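Local coordinates for protein 7,8-dihydro-6-hydroxymethylpterin pyrophosphokinase-dihydropteroate synthase (Plasmodium falciparum, PDB 6JWS) that probably catalyses two successive steps of folate biosynthesis, pyrophosphorylating 6-hydroxymethyl-7,8-dihydropterin with ATP and then condensing the product with 4-aminobenzoate to give 7,8-dihydropteroate, at residues Met538-Ile551 with Gly579-Asn593. The protein carries 1 engineered substitution. Residues are numbered along the deposited sequence; the frame is centred on the assembly and turned at random.
With PT1 (pteroic acid), chain I; ACT (acetate ion), chain N.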
loop_
_atom_site.group_PDB
_atom_site.type_symbol
_atom_site.label_atom_id
_atom_site.label_comp_id
_atom_site.label_asym_id
_atom_site.label_seq_id
_atom_site.Cartn_x
_atom_site.Cartn_y
_atom_site.Cartn_z
ATOM N N MET B 538 15.736 -28.607 -6.922
ATOM C CA MET B 538 15.655 -27.410 -6.095
ATOM C C MET B 538 14.500 -27.466 -5.093
ATOM O O MET B 538 14.623 -26.909 -3.998
ATOM C CB MET B 538 15.570 -26.131 -6.937
ATOM C CG MET B 538 14.366 -26.062 -7.867
ATOM S SD MET B 538 14.423 -24.524 -8.826
ATOM C CE MET B 538 12.809 -24.590 -9.613
ATOM N N ASP B 539 13.404 -28.151 -5.441
ATOM C CA ASP B 539 12.217 -28.159 -4.593
ATOM C C ASP B 539 12.477 -28.894 -3.283
ATOM O O ASP B 539 11.686 -28.794 -2.343
ATOM C CB ASP B 539 10.983 -28.768 -5.283
ATOM C CG ASP B 539 10.321 -27.907 -6.362
ATOM O OD1 ASP B 539 10.497 -26.638 -6.351
ATOM O OD2 ASP B 539 9.634 -28.512 -7.231
ATOM N N LYS B 540 13.573 -29.643 -3.197
ATOM C CA LYS B 540 13.834 -30.320 -1.932
ATOM C C LYS B 540 14.980 -29.658 -1.175
ATOM O O LYS B 540 15.401 -30.177 -0.155
ATOM C CB LYS B 540 14.110 -31.816 -2.146
ATOM C CG LYS B 540 12.864 -32.661 -2.371
ATOM C CD LYS B 540 13.124 -33.953 -3.114
ATOM C CE LYS B 540 11.847 -34.725 -3.387
ATOM N NZ LYS B 540 12.133 -36.078 -3.923
ATOM N N LEU B 541 15.473 -28.511 -1.654
ATOM C CA LEU B 541 16.653 -27.913 -1.049
ATOM C C LEU B 541 16.247 -26.698 -0.228
ATOM O O LEU B 541 16.740 -25.591 -0.439
ATOM C CB LEU B 541 17.673 -27.581 -2.142
ATOM C CG LEU B 541 18.140 -28.776 -2.974
ATOM C CD1 LEU B 541 19.176 -28.326 -3.981
ATOM C CD2 LEU B 541 18.689 -29.892 -2.064
ATOM N N THR B 542 15.442 -26.965 0.793
ATOM C CA THR B 542 14.509 -26.002 1.346
ATOM C C THR B 542 14.801 -25.675 2.815
ATOM O O THR B 542 14.090 -24.858 3.431
ATOM C CB THR B 542 13.121 -26.562 1.026
ATOM O OG1 THR B 542 12.617 -25.668 0.041
ATOM C CG2 THR B 542 12.216 -26.780 2.209
ATOM N N ASN B 543 15.883 -26.244 3.351
ATOM C CA ASN B 543 16.235 -25.985 4.743
ATOM C C ASN B 543 17.163 -24.774 4.860
ATOM O O ASN B 543 18.274 -24.767 4.350
ATOM C CB ASN B 543 16.818 -27.218 5.443
ATOM C CG ASN B 543 15.926 -28.441 5.379
ATOM O OD1 ASN B 543 14.699 -28.320 5.388
ATOM N ND2 ASN B 543 16.524 -29.631 5.330
ATOM N N TYR B 544 16.713 -23.762 5.593
ATOM C CA TYR B 544 17.499 -22.564 5.772
ATOM C C TYR B 544 17.636 -22.305 7.266
ATOM O O TYR B 544 16.659 -22.375 8.004
ATOM C CB TYR B 544 16.813 -21.373 5.095
ATOM C CG TYR B 544 16.814 -21.430 3.590
ATOM C CD1 TYR B 544 15.800 -22.092 2.900
ATOM C CD2 TYR B 544 17.848 -20.834 2.858
ATOM C CE1 TYR B 544 15.815 -22.166 1.515
ATOM C CE2 TYR B 544 17.875 -20.902 1.471
ATOM C CZ TYR B 544 16.851 -21.562 0.807
ATOM O OH TYR B 544 16.883 -21.640 -0.554
ATOM N N ASP B 545 18.838 -21.961 7.699
ATOM C CA ASP B 545 19.019 -21.506 9.061
ATOM C C ASP B 545 18.215 -20.216 9.322
ATOM O O ASP B 545 17.459 -20.130 10.273
ATOM C CB ASP B 545 20.507 -21.350 9.363
ATOM C CG ASP B 545 20.714 -20.886 10.786
ATOM O OD1 ASP B 545 20.050 -21.452 11.692
ATOM O OD2 ASP B 545 21.494 -19.937 10.977
ATOM N N ASN B 546 18.369 -19.207 8.467
ATOM C CA ASN B 546 17.589 -17.987 8.572
ATOM C C ASN B 546 17.227 -17.531 7.162
ATOM O O ASN B 546 18.010 -16.845 6.523
ATOM C CB ASN B 546 18.387 -16.908 9.309
ATOM C CG ASN B 546 17.540 -15.701 9.644
ATOM O OD1 ASN B 546 16.565 -15.395 8.945
ATOM N ND2 ASN B 546 17.901 -15.005 10.710
ATOM N N LEU B 547 16.064 -17.941 6.660
ATOM C CA LEU B 547 15.746 -17.802 5.247
ATOM C C LEU B 547 16.060 -16.392 4.739
ATOM O O LEU B 547 16.778 -16.212 3.755
ATOM C CB LEU B 547 14.272 -18.179 5.034
ATOM C CG LEU B 547 13.656 -17.729 3.701
ATOM C CD1 LEU B 547 14.001 -18.717 2.583
ATOM C CD2 LEU B 547 12.148 -17.606 3.837
ATOM N N VAL B 548 15.548 -15.374 5.433
ATOM C CA VAL B 548 15.593 -14.034 4.898
ATOM C C VAL B 548 17.030 -13.526 4.815
ATOM O O VAL B 548 17.437 -12.947 3.799
ATOM C CB VAL B 548 14.624 -13.104 5.654
ATOM C CG1 VAL B 548 14.955 -11.638 5.397
ATOM C CG2 VAL B 548 13.182 -13.414 5.231
ATOM N N TYR B 549 17.785 -13.747 5.893
ATOM C CA TYR B 549 19.128 -13.202 6.034
ATOM C C TYR B 549 20.185 -14.061 5.336
ATOM O O TYR B 549 21.188 -13.514 4.856
ATOM C CB TYR B 549 19.398 -12.845 7.501
ATOM C CG TYR B 549 18.545 -11.671 7.922
ATOM C CD1 TYR B 549 18.912 -10.374 7.583
ATOM C CD2 TYR B 549 17.334 -11.867 8.565
ATOM C CE1 TYR B 549 18.108 -9.295 7.921
ATOM C CE2 TYR B 549 16.519 -10.797 8.910
ATOM C CZ TYR B 549 16.912 -9.512 8.584
ATOM O OH TYR B 549 16.127 -8.446 8.931
ATOM N N ASP B 550 19.949 -15.378 5.241
ATOM C CA ASP B 550 20.864 -16.243 4.502
ATOM C C ASP B 550 20.963 -15.796 3.035
ATOM O O ASP B 550 22.065 -15.660 2.505
ATOM C CB ASP B 550 20.479 -17.725 4.620
ATOM C CG ASP B 550 20.607 -18.285 6.039
ATOM O OD1 ASP B 550 21.278 -17.622 6.891
ATOM O OD2 ASP B 550 20.014 -19.371 6.303
ATOM N N ILE B 551 19.803 -15.524 2.409
ATOM C CA ILE B 551 19.727 -15.126 1.009
ATOM C C ILE B 551 20.328 -13.730 0.819
ATOM O O ILE B 551 21.191 -13.547 -0.030
ATOM C CB ILE B 551 18.278 -15.288 0.494
ATOM C CG1 ILE B 551 17.934 -16.774 0.293
ATOM C CG2 ILE B 551 18.030 -14.475 -0.761
ATOM C CD1 ILE B 551 16.458 -17.070 0.344
ATOM N N GLY B 579 10.614 -19.105 -5.769
ATOM C CA GLY B 579 10.345 -20.413 -6.362
ATOM C C GLY B 579 11.613 -21.258 -6.593
ATOM O O GLY B 579 11.519 -22.413 -7.009
ATOM N N PHE B 580 12.809 -20.714 -6.333
ATOM C CA PHE B 580 14.026 -21.476 -6.595
ATOM C C PHE B 580 14.600 -22.001 -5.281
ATOM O O PHE B 580 15.294 -21.273 -4.553
ATOM C CB PHE B 580 15.081 -20.622 -7.303
ATOM C CG PHE B 580 14.889 -20.292 -8.767
ATOM C CD1 PHE B 580 15.467 -21.078 -9.754
ATOM C CD2 PHE B 580 14.294 -19.089 -9.153
ATOM C CE1 PHE B 580 15.409 -20.701 -11.084
ATOM C CE2 PHE B 580 14.191 -18.733 -10.492
ATOM C CZ PHE B 580 14.779 -19.526 -11.454
ATOM N N ALA B 581 14.310 -23.276 -4.988
ATOM C CA ALA B 581 14.598 -23.862 -3.689
ATOM C C ALA B 581 13.916 -23.071 -2.574
ATOM O O ALA B 581 14.527 -22.808 -1.527
ATOM C CB ALA B 581 16.092 -24.002 -3.432
ATOM N N LYS B 582 12.645 -22.716 -2.791
ATOM C CA LYS B 582 11.825 -22.189 -1.703
ATOM C C LYS B 582 10.458 -22.874 -1.746
ATOM O O LYS B 582 9.862 -22.980 -2.809
ATOM C CB LYS B 582 11.673 -20.663 -1.804
ATOM C CG LYS B 582 12.913 -19.840 -1.470
ATOM C CD LYS B 582 13.671 -19.394 -2.700
ATOM C CE LYS B 582 15.081 -18.920 -2.405
ATOM N NZ LYS B 582 15.802 -18.601 -3.657
ATOM N N LYS B 583 9.965 -23.341 -0.588
ATOM C CA LYS B 583 8.560 -23.711 -0.451
ATOM C C LYS B 583 7.711 -22.455 -0.670
ATOM O O LYS B 583 8.207 -21.327 -0.550
ATOM C CB LYS B 583 8.286 -24.355 0.913
ATOM C CG LYS B 583 9.032 -25.666 1.197
ATOM C CD LYS B 583 8.345 -26.884 0.599
ATOM C CE LYS B 583 9.027 -28.211 0.877
ATOM N NZ LYS B 583 9.768 -28.726 -0.304
ATOM N N HIS B 584 6.432 -22.673 -1.000
ATOM C CA HIS B 584 5.488 -21.603 -1.282
ATOM C C HIS B 584 5.431 -20.598 -0.137
ATOM O O HIS B 584 5.529 -19.402 -0.386
ATOM C CB HIS B 584 4.130 -22.176 -1.724
ATOM C CG HIS B 584 4.265 -23.049 -2.928
ATOM N ND1 HIS B 584 5.274 -22.852 -3.872
ATOM C CD2 HIS B 584 3.560 -24.123 -3.343
ATOM C CE1 HIS B 584 5.171 -23.767 -4.825
ATOM N NE2 HIS B 584 4.126 -24.562 -4.517
ATOM N N ASP B 585 5.355 -21.091 1.111
ATOM C CA ASP B 585 5.376 -20.238 2.298
ATOM C C ASP B 585 6.678 -19.439 2.411
ATOM O O ASP B 585 6.668 -18.349 2.982
ATOM C CB ASP B 585 5.026 -21.000 3.585
ATOM C CG ASP B 585 3.552 -21.401 3.674
ATOM O OD1 ASP B 585 2.678 -20.645 3.144
ATOM O OD2 ASP B 585 3.270 -22.476 4.266
ATOM N N GLN B 586 7.783 -19.975 1.864
ATOM C CA GLN B 586 9.078 -19.310 1.937
ATOM C C GLN B 586 9.140 -18.207 0.894
ATOM O O GLN B 586 9.661 -17.135 1.171
ATOM C CB GLN B 586 10.252 -20.290 1.797
ATOM C CG GLN B 586 10.366 -21.247 2.974
ATOM C CD GLN B 586 11.396 -22.335 2.771
ATOM O OE1 GLN B 586 11.444 -22.968 1.710
ATOM N NE2 GLN B 586 12.205 -22.594 3.801
ATOM N N SER B 587 8.608 -18.491 -0.299
ATOM C CA SER B 587 8.476 -17.476 -1.332
ATOM C C SER B 587 7.684 -16.290 -0.777
ATOM O O SER B 587 8.122 -15.148 -0.893
ATOM C CB SER B 587 7.830 -18.045 -2.589
ATOM O OG SER B 587 8.745 -18.867 -3.288
ATOM N N ILE B 588 6.575 -16.572 -0.084
ATOM C CA ILE B 588 5.753 -15.519 0.504
ATOM C C ILE B 588 6.551 -14.761 1.559
ATOM O O ILE B 588 6.513 -13.528 1.631
ATOM C CB ILE B 588 4.424 -16.084 1.055
ATOM C CG1 ILE B 588 3.474 -16.430 -0.092
ATOM C CG2 ILE B 588 3.776 -15.087 1.995
ATOM C CD1 ILE B 588 2.599 -17.668 0.158
ATOM N N LYS B 589 7.299 -15.518 2.368
ATOM C CA LYS B 589 8.032 -14.900 3.453
ATOM C C LYS B 589 9.092 -13.952 2.909
ATOM O O LYS B 589 9.291 -12.880 3.471
ATOM C CB LYS B 589 8.685 -15.926 4.380
ATOM C CG LYS B 589 9.349 -15.302 5.614
ATOM C CD LYS B 589 9.253 -16.207 6.811
ATOM C CE LYS B 589 10.277 -15.882 7.879
ATOM N NZ LYS B 589 9.966 -14.596 8.548
ATOM N N LEU B 590 9.759 -14.346 1.817
ATOM C CA LEU B 590 10.735 -13.459 1.212
ATOM C C LEU B 590 10.069 -12.147 0.784
ATOM O O LEU B 590 10.661 -11.094 0.969
ATOM C CB LEU B 590 11.413 -14.168 0.026
ATOM C CG LEU B 590 12.410 -15.260 0.422
ATOM C CD1 LEU B 590 12.763 -16.124 -0.768
ATOM C CD2 LEU B 590 13.670 -14.672 1.060
ATOM N N LEU B 591 8.867 -12.227 0.186
ATOM C CA LEU B 591 8.079 -11.052 -0.201
ATOM C C LEU B 591 7.696 -10.228 1.031
ATOM O O LEU B 591 7.830 -9.008 1.013
ATOM C CB LEU B 591 6.827 -11.473 -0.987
ATOM C CG LEU B 591 7.077 -11.968 -2.413
ATOM C CD1 LEU B 591 5.792 -12.543 -2.993
ATOM C CD2 LEU B 591 7.554 -10.828 -3.296
ATOM N N GLN B 592 7.275 -10.901 2.112
ATOM C CA GLN B 592 6.866 -10.170 3.309
ATOM C C GLN B 592 8.037 -9.354 3.853
ATOM O O GLN B 592 7.822 -8.302 4.456
ATOM C CB GLN B 592 6.359 -11.100 4.411
ATOM C CG GLN B 592 5.059 -11.789 4.036
ATOM C CD GLN B 592 4.639 -12.803 5.075
ATOM O OE1 GLN B 592 5.467 -13.348 5.788
ATOM N NE2 GLN B 592 3.345 -13.072 5.166
ATOM N N ASN B 593 9.267 -9.821 3.577
ATOM C CA ASN B 593 10.466 -9.260 4.174
ATOM C C ASN B 593 11.335 -8.562 3.136
ATOM O O ASN B 593 12.556 -8.462 3.305
ATOM C CB ASN B 593 11.216 -10.339 4.952
ATOM C CG ASN B 593 10.482 -10.672 6.233
ATOM O OD1 ASN B 593 10.582 -9.939 7.213
ATOM N ND2 ASN B 593 9.698 -11.729 6.218
HETATM C C2 PT1 I . 13.677 -15.188 -11.748
HETATM C C3 PT1 I . 13.642 -16.097 -12.894
HETATM C C5 PT1 I . 14.674 -15.895 -13.917
HETATM N N6 PT1 I . 12.719 -17.078 -13.038
HETATM C C7 PT1 I . 15.589 -14.096 -12.626
HETATM N N9 PT1 I . 15.590 -14.901 -13.738
HETATM C C10 PT1 I . 12.775 -17.897 -14.122
HETATM N N11 PT1 I . 16.543 -13.108 -12.464
HETATM C C12 PT1 I . 13.769 -17.728 -15.078
HETATM C C21 PT1 I . 7.890 -21.994 -9.910
HETATM O O22 PT1 I . 6.711 -22.080 -10.351
HETATM O O1 PT1 I . 12.769 -15.318 -10.773
HETATM N N4 PT1 I . 14.632 -14.236 -11.670
HETATM N N8 PT1 I . 14.675 -16.734 -14.968
HETATM C C13 PT1 I . 11.769 -19.010 -14.238
HETATM N N14 PT1 I . 12.086 -20.040 -13.212
HETATM C C15 PT1 I . 11.100 -20.518 -12.416
HETATM C C16 PT1 I . 11.391 -20.928 -11.097
HETATM C C17 PT1 I . 9.772 -20.607 -12.946
HETATM C C18 PT1 I . 10.338 -21.413 -10.284
HETATM C C19 PT1 I . 8.733 -21.112 -12.126
HETATM C C20 PT1 I . 9.014 -21.495 -10.790
HETATM O O23 PT1 I . 8.133 -22.318 -8.736
HETATM C C ACT N . 11.335 -21.152 6.742
HETATM O O ACT N . 12.561 -21.207 6.567
HETATM O OXT ACT N . 10.724 -20.099 7.008
HETATM C CH3 ACT N . 10.516 -22.465 6.631
HETATM O O HOH W 1 11.963 -24.678 -5.563
HETATM O O HOH W 2 8.832 -25.350 -4.133
HETATM O O HOH W 3 13.294 -9.536 8.467
#
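The Gln586 amide ties the loop at Thr542 to a helix start with both of its ends in use. Gln586 NE2 donates to Thr542 O over 3.0 Å in a nearly straight bond (173° at the hydrogen), lying in both the amide and the carbonyl plane, and also gives a hydrogen bond to an acetate ion that probably came from the crystallisation liquor. At the other end of the amide, OE1 takes the backbone N-H of the N-cap residue Lys583 on a lone pair, and Thr542 OG1 adds a weak bond of 3.4 Å to Gln586 OE1. Two firm bonds within the protein, one to each end of the amide, and this weak third hold its rotation. Tyr544 stands its ring steeply to that amide and its OH donates to Ala581 O (2.8 Å), which sits at the ring edge.

The contact lies in the TIM barrel of dihydropteroate synthase, in which loops following the parallel strands surround the substrate: Gly579 and Phe580, after strand 572-575, line the pteroic acid pocket, one Phe580 face lying against PT1 C16. Met538, extended beyond CG, brings SD obliquely to the Phe580 ring, 4.8 Å from its centroid, a Met-aromatic contact. Next along the chain, Ala581 CA points a C-H at Met538 O (3.1 Å). A water bridges Asp539 OD1, Gly579 O and, weakly, Ala581 N, while Asp539 OD2 forms a salt bridge with Arg610, which also hydrogen-bonds to the pteroic acid.

Farther along, the start of helix 547-564 (547-551) crosses helix 584-592 at -72°, the axes of these segments 10.2 Å apart. Leu590 CD2 touches both Leu547 CG and Ile551 CD1, the latter at 3.7 Å. Leu547, its CG anti to the backbone N (chi1 164°), reaches Gln586 CB with CD2, and Val548 CG2 rests on Asn593 CB at 3.7 Å, where the helix ends.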